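Local coordinates for O-methyltransferase (Coxiella burnetii, PDB 3TR6), which transfers a methyl group to an oxygen atom of its substrate, probably with S-adenosylmethionine as the donor, at the interface of chains A and B. Sequence-based numbering; all coordinates share one arbitrary frame. Chains: chain A/B, O-methyltransferase.

Contact 1: the interface of chains A and B. Residues chain A 167, 169, 208-210, 220, 222; chain B 58, 61-62.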
loop_
_atom_site.group_PDB
_atom_site.type_symbol
_atom_site.label_atom_id
_atom_site.label_comp_id
_atom_site.label_asym_id
_atom_site.label_seq_id
_atom_site.Cartn_x
_atom_site.Cartn_y
_atom_site.Cartn_z
ATOM N N GLY A 167 -3.469 14.577 -7.105
ATOM C CA GLY A 167 -3.689 13.166 -6.849
ATOM C C GLY A 167 -2.486 12.308 -7.204
ATOM O O GLY A 167 -2.559 11.083 -7.156
ATOM N N LEU A 169 1.404 10.745 -6.730
ATOM C CA LEU A 169 1.938 10.016 -5.583
ATOM C C LEU A 169 3.461 10.079 -5.441
ATOM O O LEU A 169 4.197 9.794 -6.385
ATOM C CB LEU A 169 1.490 8.554 -5.631
ATOM C CG LEU A 169 1.876 7.711 -4.419
ATOM C CD1 LEU A 169 1.116 8.181 -3.183
ATOM C CD2 LEU A 169 1.631 6.229 -4.675
ATOM N N ASP A 208 -1.968 13.540 1.612
ATOM C CA ASP A 208 -2.441 12.461 2.467
ATOM C C ASP A 208 -1.358 11.395 2.422
ATOM O O ASP A 208 -0.809 11.113 1.358
ATOM C CB ASP A 208 -3.768 11.890 1.960
ATOM C CG ASP A 208 -4.933 12.842 2.171
ATOM O OD1 ASP A 208 -5.010 13.459 3.255
ATOM O OD2 ASP A 208 -5.764 12.980 1.248
HETATM N N MSE A 209 -1.034 10.809 3.566
HETATM C CA MSE A 209 0.110 9.906 3.610
HETATM C C MSE A 209 -0.093 8.636 4.424
HETATM O O MSE A 209 -1.112 8.449 5.092
HETATM C CB MSE A 209 1.368 10.654 4.075
HETATM C CG MSE A 209 1.247 11.332 5.434
HETATM SE SE MSE A 209 1.588 10.120 6.927
HETATM C CE MSE A 209 3.494 9.799 6.655
ATOM N N ILE A 210 0.898 7.760 4.340
ATOM C CA ILE A 210 0.903 6.507 5.072
ATOM C C ILE A 210 2.340 6.005 5.057
ATOM O O ILE A 210 3.079 6.267 4.106
ATOM C CB ILE A 210 -0.029 5.476 4.412
ATOM C CG1 ILE A 210 -0.325 4.314 5.364
ATOM C CG2 ILE A 210 0.572 4.964 3.117
ATOM C CD1 ILE A 210 -1.241 4.676 6.505
ATOM N N LEU A 220 4.166 6.873 1.571
ATOM C CA LEU A 220 3.401 7.291 0.406
ATOM C C LEU A 220 2.702 8.606 0.717
ATOM O O LEU A 220 2.043 8.734 1.743
ATOM C CB LEU A 220 2.377 6.231 0.019
ATOM C CG LEU A 220 2.936 4.824 -0.166
ATOM C CD1 LEU A 220 1.822 3.835 -0.482
ATOM C CD2 LEU A 220 4.004 4.803 -1.249
ATOM N N ARG A 222 0.149 11.302 -1.168
ATOM C CA ARG A 222 -0.697 11.717 -2.278
ATOM C C ARG A 222 -0.940 13.225 -2.251
ATOM O O ARG A 222 -1.409 13.768 -1.251
ATOM C CB ARG A 222 -2.029 10.969 -2.233
ATOM C CG ARG A 222 -2.981 11.324 -3.355
ATOM C CD ARG A 222 -4.345 10.691 -3.143
ATOM N NE ARG A 222 -5.266 11.057 -4.212
ATOM C CZ ARG A 222 -6.022 12.149 -4.202
ATOM N NH1 ARG A 222 -5.975 12.980 -3.170
ATOM N NH2 ARG A 222 -6.826 12.406 -5.224
ATOM N N LEU B 58 -6.488 5.914 1.888
ATOM C CA LEU B 58 -5.556 6.392 0.876
ATOM C C LEU B 58 -5.814 5.718 -0.470
ATOM O O LEU B 58 -5.684 6.347 -1.517
ATOM C CB LEU B 58 -4.105 6.171 1.317
ATOM C CG LEU B 58 -3.024 6.839 0.453
ATOM C CD1 LEU B 58 -3.079 8.359 0.568
ATOM C CD2 LEU B 58 -1.643 6.336 0.825
ATOM N N LYS B 61 -8.741 7.237 -2.315
ATOM C CA LYS B 61 -8.351 8.494 -2.939
ATOM C C LYS B 61 -7.509 8.290 -4.200
ATOM O O LYS B 61 -7.709 8.979 -5.202
ATOM C CB LYS B 61 -7.623 9.390 -1.935
ATOM C CG LYS B 61 -8.532 9.964 -0.854
ATOM C CD LYS B 61 -7.748 10.789 0.153
ATOM C CE LYS B 61 -8.574 11.957 0.682
ATOM N NZ LYS B 61 -9.091 11.716 2.057
ATOM N N LEU B 62 -6.576 7.344 -4.156
ATOM C CA LEU B 62 -5.708 7.087 -5.302
ATOM C C LEU B 62 -6.491 6.571 -6.502
ATOM O O LEU B 62 -6.239 6.963 -7.642
ATOM C CB LEU B 62 -4.599 6.102 -4.933
ATOM C CG LEU B 62 -3.406 6.675 -4.168
ATOM C CD1 LEU B 62 -2.525 5.555 -3.650
ATOM C CD2 LEU B 62 -2.613 7.628 -5.045
HETATM O O HOH W 1 -4.780 9.723 -7.008
#
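B:Leu58 meets A:Ile210 at the densely packed end of this contact, where B:Leu58 CD2 lies 3.5 Å from A:Ile210 CG2. The two branches of the leucine divide the work. With CG anti to the backbone N (chi1 -170°), CD2 is turned toward the isoleucine, while CD1 reaches the stem of A:Asp208, 3.9 Å from its CB, and that of A:Arg222, 4.0 Å from its CB. From there A:Arg222 runs outward extended from CG to NE, crossing B:Lys61 at about a right angle, then turns its guanidinium (chi4 -88°). This group is sandwiched off-centre, with A:Gly167 CA over one face and B:Lys61 CB over the other, 3.6 Å above the plane.

The polar side is looser. No nitrogen or oxygen of one chain lies within hydrogen-bonding reach of the other. Instead one water is held by A:Arg222 NE at 3.1 Å, by A:Gly167 O at 2.6 Å and, across the boundary, by B:Leu62 O at 3.2 Å. The B:Lys61 chain bends near its tip, and its NZ makes a long salt bridge of 3.7 Å to A:Asp208 OD2, a looser charge contact.

In the fold, helix 50-63 of chain B lies against three neighbouring strands of chain A, 168-173, 218-223 and 207-212, the middle one carrying A:Arg222.

Contact 2: the interface of chains A and B. Residues chain A 13, 16-17, 20, 51; chain B 5-8, 10.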
loop_
_atom_site.group_PDB
_atom_site.type_symbol
_atom_site.label_atom_id
_atom_site.label_comp_id
_atom_site.label_asym_id
_atom_site.label_seq_id
_atom_site.Cartn_x
_atom_site.Cartn_y
_atom_site.Cartn_z
ATOM N N PRO A 13 11.153 -13.063 11.854
ATOM C CA PRO A 13 11.775 -13.661 10.671
ATOM C C PRO A 13 10.931 -14.812 10.127
ATOM O O PRO A 13 10.868 -15.010 8.914
ATOM C CB PRO A 13 13.110 -14.170 11.207
ATOM C CG PRO A 13 13.424 -13.244 12.328
ATOM C CD PRO A 13 12.105 -12.907 12.967
ATOM N N TYR A 16 7.869 -13.202 8.386
ATOM C CA TYR A 16 8.381 -12.509 7.209
ATOM C C TYR A 16 8.604 -13.469 6.044
ATOM O O TYR A 16 8.211 -13.187 4.912
ATOM C CB TYR A 16 9.679 -11.764 7.533
ATOM C CG TYR A 16 10.404 -11.247 6.305
ATOM C CD1 TYR A 16 9.956 -10.117 5.629
ATOM C CD2 TYR A 16 11.540 -11.889 5.826
ATOM C CE1 TYR A 16 10.618 -9.645 4.508
ATOM C CE2 TYR A 16 12.206 -11.425 4.708
ATOM C CZ TYR A 16 11.744 -10.303 4.052
ATOM O OH TYR A 16 12.409 -9.841 2.939
ATOM N N GLN A 17 9.233 -14.605 6.324
ATOM C CA GLN A 17 9.505 -15.590 5.287
ATOM C C GLN A 17 8.217 -16.164 4.717
ATOM O O GLN A 17 8.111 -16.397 3.513
ATOM C CB GLN A 17 10.396 -16.711 5.825
ATOM C CG GLN A 17 11.835 -16.283 6.058
ATOM C CD GLN A 17 12.507 -15.790 4.792
ATOM O OE1 GLN A 17 12.101 -16.145 3.684
ATOM N NE2 GLN A 17 13.534 -14.963 4.948
ATOM N N LEU A 20 6.679 -13.676 2.220
ATOM C CA LEU A 20 7.300 -13.747 0.904
ATOM C C LEU A 20 6.797 -14.961 0.126
ATOM O O LEU A 20 6.627 -14.901 -1.091
ATOM C CB LEU A 20 8.824 -13.789 1.016
ATOM C CG LEU A 20 9.516 -12.588 1.655
ATOM C CD1 LEU A 20 11.023 -12.805 1.679
ATOM C CD2 LEU A 20 9.170 -11.305 0.920
ATOM N N GLU A 51 10.087 -7.171 -2.548
ATOM C CA GLU A 51 8.710 -7.017 -2.095
ATOM C C GLU A 51 8.252 -5.561 -2.127
ATOM O O GLU A 51 7.084 -5.285 -2.400
ATOM C CB GLU A 51 8.513 -7.611 -0.698
ATOM C CG GLU A 51 9.304 -6.930 0.404
ATOM C CD GLU A 51 10.669 -7.549 0.618
ATOM O OE1 GLU A 51 11.273 -8.021 -0.363
ATOM O OE2 GLU A 51 11.138 -7.575 1.774
ATOM N N SER B 5 18.645 -11.500 2.955
ATOM C CA SER B 5 17.211 -11.688 3.189
ATOM C C SER B 5 17.105 -12.402 4.520
ATOM O O SER B 5 17.640 -13.507 4.656
ATOM C CB SER B 5 16.553 -12.533 2.101
ATOM O OG SER B 5 15.192 -12.778 2.413
ATOM N N ILE B 6 16.424 -11.822 5.508
ATOM C CA ILE B 6 15.538 -10.652 5.419
ATOM C C ILE B 6 15.945 -9.411 4.597
ATOM O O ILE B 6 17.083 -8.946 4.655
ATOM C CB ILE B 6 15.171 -10.169 6.851
ATOM C CG1 ILE B 6 14.595 -11.320 7.683
ATOM C CG2 ILE B 6 14.189 -9.023 6.797
ATOM C CD1 ILE B 6 15.627 -12.290 8.216
ATOM N N ASN B 7 14.973 -8.873 3.858
ATOM C CA ASN B 7 15.137 -7.648 3.075
ATOM C C ASN B 7 14.168 -6.538 3.484
ATOM O O ASN B 7 14.090 -5.498 2.829
ATOM C CB ASN B 7 14.963 -7.932 1.581
ATOM C CG ASN B 7 16.222 -8.473 0.939
ATOM O OD1 ASN B 7 17.318 -7.966 1.175
ATOM N ND2 ASN B 7 16.071 -9.511 0.124
ATOM N N THR B 8 13.419 -6.771 4.557
ATOM C CA THR B 8 12.510 -5.764 5.091
ATOM C C THR B 8 12.852 -5.484 6.543
ATOM O O THR B 8 13.126 -6.401 7.311
ATOM C CB THR B 8 11.037 -6.218 5.000
ATOM O OG1 THR B 8 10.586 -6.106 3.647
ATOM C CG2 THR B 8 10.152 -5.357 5.881
ATOM N N LEU B 10 12.057 -5.318 9.983
ATOM C CA LEU B 10 10.988 -5.873 10.802
ATOM C C LEU B 10 10.617 -4.914 11.927
ATOM O O LEU B 10 11.474 -4.217 12.473
ATOM C CB LEU B 10 11.402 -7.231 11.367
ATOM C CG LEU B 10 11.952 -8.236 10.353
ATOM C CD1 LEU B 10 12.259 -9.570 11.023
ATOM C CD2 LEU B 10 10.987 -8.432 9.187
#
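Helix 13-21 of chain A, together with the start of helix 50-63, receives the N-terminal arm of chain B, a loop through residues 5-10, and A:Tyr16 is where most of the arm touches. Its ring, carried with CG anti to the backbone N (chi1 169°), has a different neighbour on each side. B:Ile6 CG2 sits over one face, 3.9 Å from the centroid in a CH-pi contact, and A:Leu20 CG covers the opposite face from its own chain. B:Thr8 CB approaches A:Tyr16 CE1 to 3.5 Å, and B:Leu10 CD2 lies 3.9 Å from A:Tyr16 CB, so the arm follows the ring from tip to root.

At the tip, the backbone N of B:Asn7 donates to the phenol oxygen A:Tyr16 OH at 2.9 Å, with 152° at the hydrogen, and this bond ties the helical tyrosine to the arm. That hydroxyl in turn donates to A:Glu51 OE2 at 2.8 Å, meeting it from above the carboxylate plane, which makes the glutamate a second-shell partner. The same OE2 accepts from B:Thr8 OG1 on its anti side; the modelled length is very short and is doubtful at this resolution.

Within the fold, the arm leaves its own subunit and crosses the N-terminal helix of its partner.

Contact 3: the interface of chains A and B. Residues chain A 176, 181, 195, 198-199, 211; chain B 15, 18, 22.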
loop_
_atom_site.group_PDB
_atom_site.type_symbol
_atom_site.label_atom_id
_atom_site.label_comp_id
_atom_site.label_asym_id
_atom_site.label_seq_id
_atom_site.Cartn_x
_atom_site.Cartn_y
_atom_site.Cartn_z
ATOM N N LEU A 176 12.752 4.376 7.616
ATOM C CA LEU A 176 12.904 3.735 8.922
ATOM C C LEU A 176 14.367 3.550 9.316
ATOM O O LEU A 176 14.683 3.389 10.496
ATOM C CB LEU A 176 12.158 2.397 8.977
ATOM C CG LEU A 176 10.632 2.492 8.919
ATOM C CD1 LEU A 176 9.983 1.117 9.039
ATOM C CD2 LEU A 176 10.108 3.434 9.995
ATOM N N VAL A 181 16.012 5.169 13.286
ATOM C CA VAL A 181 15.222 6.389 13.281
ATOM C C VAL A 181 14.418 6.539 14.575
ATOM O O VAL A 181 14.052 7.645 14.966
ATOM C CB VAL A 181 14.304 6.438 12.033
ATOM C CG1 VAL A 181 13.111 5.510 12.207
ATOM C CG2 VAL A 181 13.858 7.858 11.744
ATOM N N ARG A 195 14.639 11.840 10.583
ATOM C CA ARG A 195 13.720 12.062 11.691
ATOM C C ARG A 195 13.003 13.391 11.497
ATOM O O ARG A 195 11.794 13.498 11.701
ATOM C CB ARG A 195 14.455 12.029 13.034
ATOM C CG ARG A 195 14.770 10.625 13.529
ATOM C CD ARG A 195 15.478 10.646 14.874
ATOM N NE ARG A 195 14.796 11.513 15.830
ATOM C CZ ARG A 195 13.798 11.125 16.617
ATOM N NH1 ARG A 195 13.358 9.874 16.572
ATOM N NH2 ARG A 195 13.239 11.990 17.454
ATOM N N ASN A 198 10.501 12.891 8.440
ATOM C CA ASN A 198 9.305 12.118 8.749
ATOM C C ASN A 198 8.246 12.938 9.473
ATOM O O ASN A 198 7.056 12.793 9.209
ATOM C CB ASN A 198 9.657 10.869 9.559
ATOM C CG ASN A 198 10.392 9.827 8.739
ATOM O OD1 ASN A 198 10.289 9.796 7.515
ATOM N ND2 ASN A 198 11.138 8.961 9.416
ATOM N N GLN A 199 8.685 13.800 10.387
ATOM C CA GLN A 199 7.771 14.686 11.102
ATOM C C GLN A 199 7.201 15.745 10.167
ATOM O O GLN A 199 6.029 16.106 10.264
ATOM C CB GLN A 199 8.470 15.353 12.287
ATOM C CG GLN A 199 8.791 14.405 13.432
ATOM C CD GLN A 199 7.543 13.889 14.144
ATOM O OE1 GLN A 199 6.445 14.425 13.969
ATOM N NE2 GLN A 199 7.711 12.844 14.956
ATOM N N LEU A 211 2.747 5.308 6.112
ATOM C CA LEU A 211 4.083 4.726 6.154
ATOM C C LEU A 211 3.996 3.202 6.204
ATOM O O LEU A 211 3.610 2.621 7.221
ATOM C CB LEU A 211 4.869 5.263 7.350
ATOM C CG LEU A 211 6.394 5.133 7.303
ATOM C CD1 LEU A 211 7.027 5.990 8.390
ATOM C CD2 LEU A 211 6.845 3.682 7.427
ATOM N N LEU B 15 9.886 0.354 17.195
ATOM C CA LEU B 15 9.765 0.898 15.852
ATOM C C LEU B 15 8.299 1.083 15.465
ATOM O O LEU B 15 7.935 2.083 14.845
ATOM C CB LEU B 15 10.482 -0.006 14.847
ATOM C CG LEU B 15 10.757 0.582 13.464
ATOM C CD1 LEU B 15 11.478 1.914 13.582
ATOM C CD2 LEU B 15 11.555 -0.394 12.613
ATOM N N TYR B 18 6.988 4.257 16.902
ATOM C CA TYR B 18 7.542 5.389 16.177
ATOM C C TYR B 18 6.796 5.584 14.865
ATOM O O TYR B 18 6.526 6.711 14.452
ATOM C CB TYR B 18 9.037 5.197 15.909
ATOM C CG TYR B 18 9.578 6.215 14.940
ATOM C CD1 TYR B 18 9.931 7.484 15.370
ATOM C CD2 TYR B 18 9.706 5.918 13.586
ATOM C CE1 TYR B 18 10.405 8.425 14.490
ATOM C CE2 TYR B 18 10.182 6.860 12.695
ATOM C CZ TYR B 18 10.530 8.112 13.155
ATOM O OH TYR B 18 11.009 9.071 12.293
ATOM N N VAL B 22 4.651 9.006 13.359
ATOM C CA VAL B 22 4.972 9.761 12.154
ATOM C C VAL B 22 4.076 9.417 10.972
ATOM O O VAL B 22 4.367 9.810 9.842
ATOM C CB VAL B 22 6.448 9.578 11.733
ATOM C CG1 VAL B 22 7.370 10.139 12.798
ATOM C CG2 VAL B 22 6.753 8.109 11.452
HETATM O O HOH W 2 6.331 10.606 7.803
HETATM O O HOH W 3 11.002 11.388 13.317
#
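B:Tyr18 and B:Val22 hide the most surface here, 58 and 55 Å² respectively, and A:Asn198 faces both. The tyrosine, with CG anti to the backbone N (chi1 169°), extends its phenol toward helix 189-203 of chain A. There the amide nitrogen A:Asn198 ND2 donates to B:Tyr18 OH at 2.9 Å; the bond is nearly straight, 171° at the hydrogen, with the oxygen in the amide plane and the nitrogen in that of the ring. A water also lies in the ring plane and links B:Tyr18 OH, at 2.5 Å, to A:Arg195 O. The hydroxyl is therefore gripped by two partners at the ring edge, which should fix how the ring is turned.

Over one face of the ring stands A:Val181 O, offset toward the rim. A:Arg195 NH1 holds this carbonyl at 2.8 Å, a second-shell bond lying in the guanidinium plane, while A:Val181 CG1 packs against B:Tyr18 CE2.

B:Val22 uses CG1, which comes within 3.5 Å of A:Gln199 NE2. Its carbonyl reaches A:Asn198 O through a second water, 2.9 Å from B:Val22 O.

In the fold, helix 13-21 of chain B and the residue following it lie against helix 189-203 and the 3-10 helix 177-182 of chain A.

Contact 4: the interface of chains A and B. Residues chain A 11, 19, 22-23, 213; chain B 211, 213.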
loop_
_atom_site.group_PDB
_atom_site.type_symbol
_atom_site.label_atom_id
_atom_site.label_comp_id
_atom_site.label_asym_id
_atom_site.label_seq_id
_atom_site.Cartn_x
_atom_site.Cartn_y
_atom_site.Cartn_z
ATOM N N LEU A 11 6.230 -8.399 12.328
ATOM C CA LEU A 11 6.917 -9.451 11.586
ATOM C C LEU A 11 8.101 -10.055 12.338
ATOM O O LEU A 11 9.034 -9.350 12.724
ATOM C CB LEU A 11 7.388 -8.932 10.228
ATOM C CG LEU A 11 6.314 -8.805 9.147
ATOM C CD1 LEU A 11 6.907 -8.217 7.865
ATOM C CD2 LEU A 11 5.672 -10.156 8.881
ATOM N N LEU A 19 5.415 -14.615 4.567
ATOM C CA LEU A 19 4.818 -13.547 3.775
ATOM C C LEU A 19 5.361 -13.560 2.351
ATOM O O LEU A 19 4.600 -13.470 1.387
ATOM C CB LEU A 19 5.062 -12.190 4.439
ATOM C CG LEU A 19 4.475 -10.946 3.776
ATOM C CD1 LEU A 19 4.211 -9.870 4.813
ATOM C CD2 LEU A 19 5.393 -10.421 2.677
ATOM N N VAL A 22 3.905 -16.307 0.164
ATOM C CA VAL A 22 2.530 -16.163 -0.297
ATOM C C VAL A 22 2.257 -14.821 -0.963
ATOM O O VAL A 22 1.100 -14.475 -1.202
ATOM C CB VAL A 22 1.512 -16.370 0.846
ATOM C CG1 VAL A 22 1.596 -17.789 1.372
ATOM C CG2 VAL A 22 1.734 -15.351 1.961
ATOM N N SER A 23 3.310 -14.066 -1.270
ATOM C CA SER A 23 3.115 -12.763 -1.897
ATOM C C SER A 23 4.132 -12.410 -2.989
ATOM O O SER A 23 3.764 -11.844 -4.019
ATOM C CB SER A 23 3.054 -11.650 -0.840
ATOM O OG SER A 23 4.335 -11.350 -0.320
ATOM N N PRO A 213 5.420 -0.492 6.400
ATOM C CA PRO A 213 6.574 -1.245 6.898
ATOM C C PRO A 213 6.974 -2.368 5.937
ATOM O O PRO A 213 7.037 -3.532 6.323
ATOM C CB PRO A 213 6.059 -1.828 8.216
ATOM C CG PRO A 213 4.602 -2.012 7.979
ATOM C CD PRO A 213 4.178 -0.861 7.103
ATOM N N LEU B 211 0.981 -8.489 -0.220
ATOM C CA LEU B 211 0.544 -8.674 1.159
ATOM C C LEU B 211 1.242 -7.672 2.075
ATOM O O LEU B 211 2.441 -7.785 2.342
ATOM C CB LEU B 211 0.808 -10.107 1.622
ATOM C CG LEU B 211 0.022 -10.608 2.836
ATOM C CD1 LEU B 211 0.155 -12.119 2.961
ATOM C CD2 LEU B 211 0.463 -9.918 4.122
ATOM N N PRO B 213 2.131 -5.951 5.533
ATOM C CA PRO B 213 2.200 -6.241 6.968
ATOM C C PRO B 213 1.724 -5.054 7.809
ATOM O O PRO B 213 2.449 -4.563 8.669
ATOM C CB PRO B 213 3.692 -6.493 7.195
ATOM C CG PRO B 213 4.356 -5.633 6.180
ATOM C CD PRO B 213 3.459 -5.657 4.968
#
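B:Leu211 and A:Leu19 both carry CG anti to the backbone N, with chi1 of -160° and -178°, and these torsions bring their branched ends together across the boundary. B:Leu211 CD2 meets A:Leu19 CD1 at 3.8 Å, the two side chains crossing at a slant. A:Leu19 CD1 also lies 3.7 Å from the carbonyl oxygen B:Leu211 O, so one methyl touches both the side chain and the backbone of strand 207-212. The other branch of B:Leu211 turns to the residue just beyond the helix, its CD1 packing 3.7 Å from A:Val22 CG2. Nearer the strand, B:Leu211 CB is met by A:Ser23 CB at 3.7 Å.

No hydrogen bond crosses here, and the contact is mainly between carbons, with backbone carbonyl oxygens touching aliphatic groups. A:Ser23 OG donates to A:Leu19 O of its own chain at 2.7 Å, from above the carbonyl plane rather than along a lone pair, which may steady the turn after helix 13-21.

A:Leu11 adds a further methyl, CD1, 3.7 Å from B:Pro213 CB. Close by, the two copies of Pro213 face each other and slide past in opposite directions, each ring corner pointing at the carbonyl of its mate. This reciprocal pairing is what a two-fold axis between them would produce, with B:Pro213 CG lying 3.4 Å from A:Pro213 O.

Contacts 2 and 4 are close neighbours, their C-alpha centres about 8 Å apart, and both use helix 13-21 of chain A. Contact 1 lies about 25 Å from contact 2 and about 17 Å from contact 3, so the boundary is gripped at well-separated points. Strand 207-212 serves contacts 1, 3 and 4, and helix 50-63 serves contacts 1 and 2. Val22 and Leu211 recur in contacts 3 and 4 with the chains exchanged. Two-fold symmetry duplicates every contact, and the exchanged N-terminal arms suggest a genuine dimer, although the structure alone does not prove one.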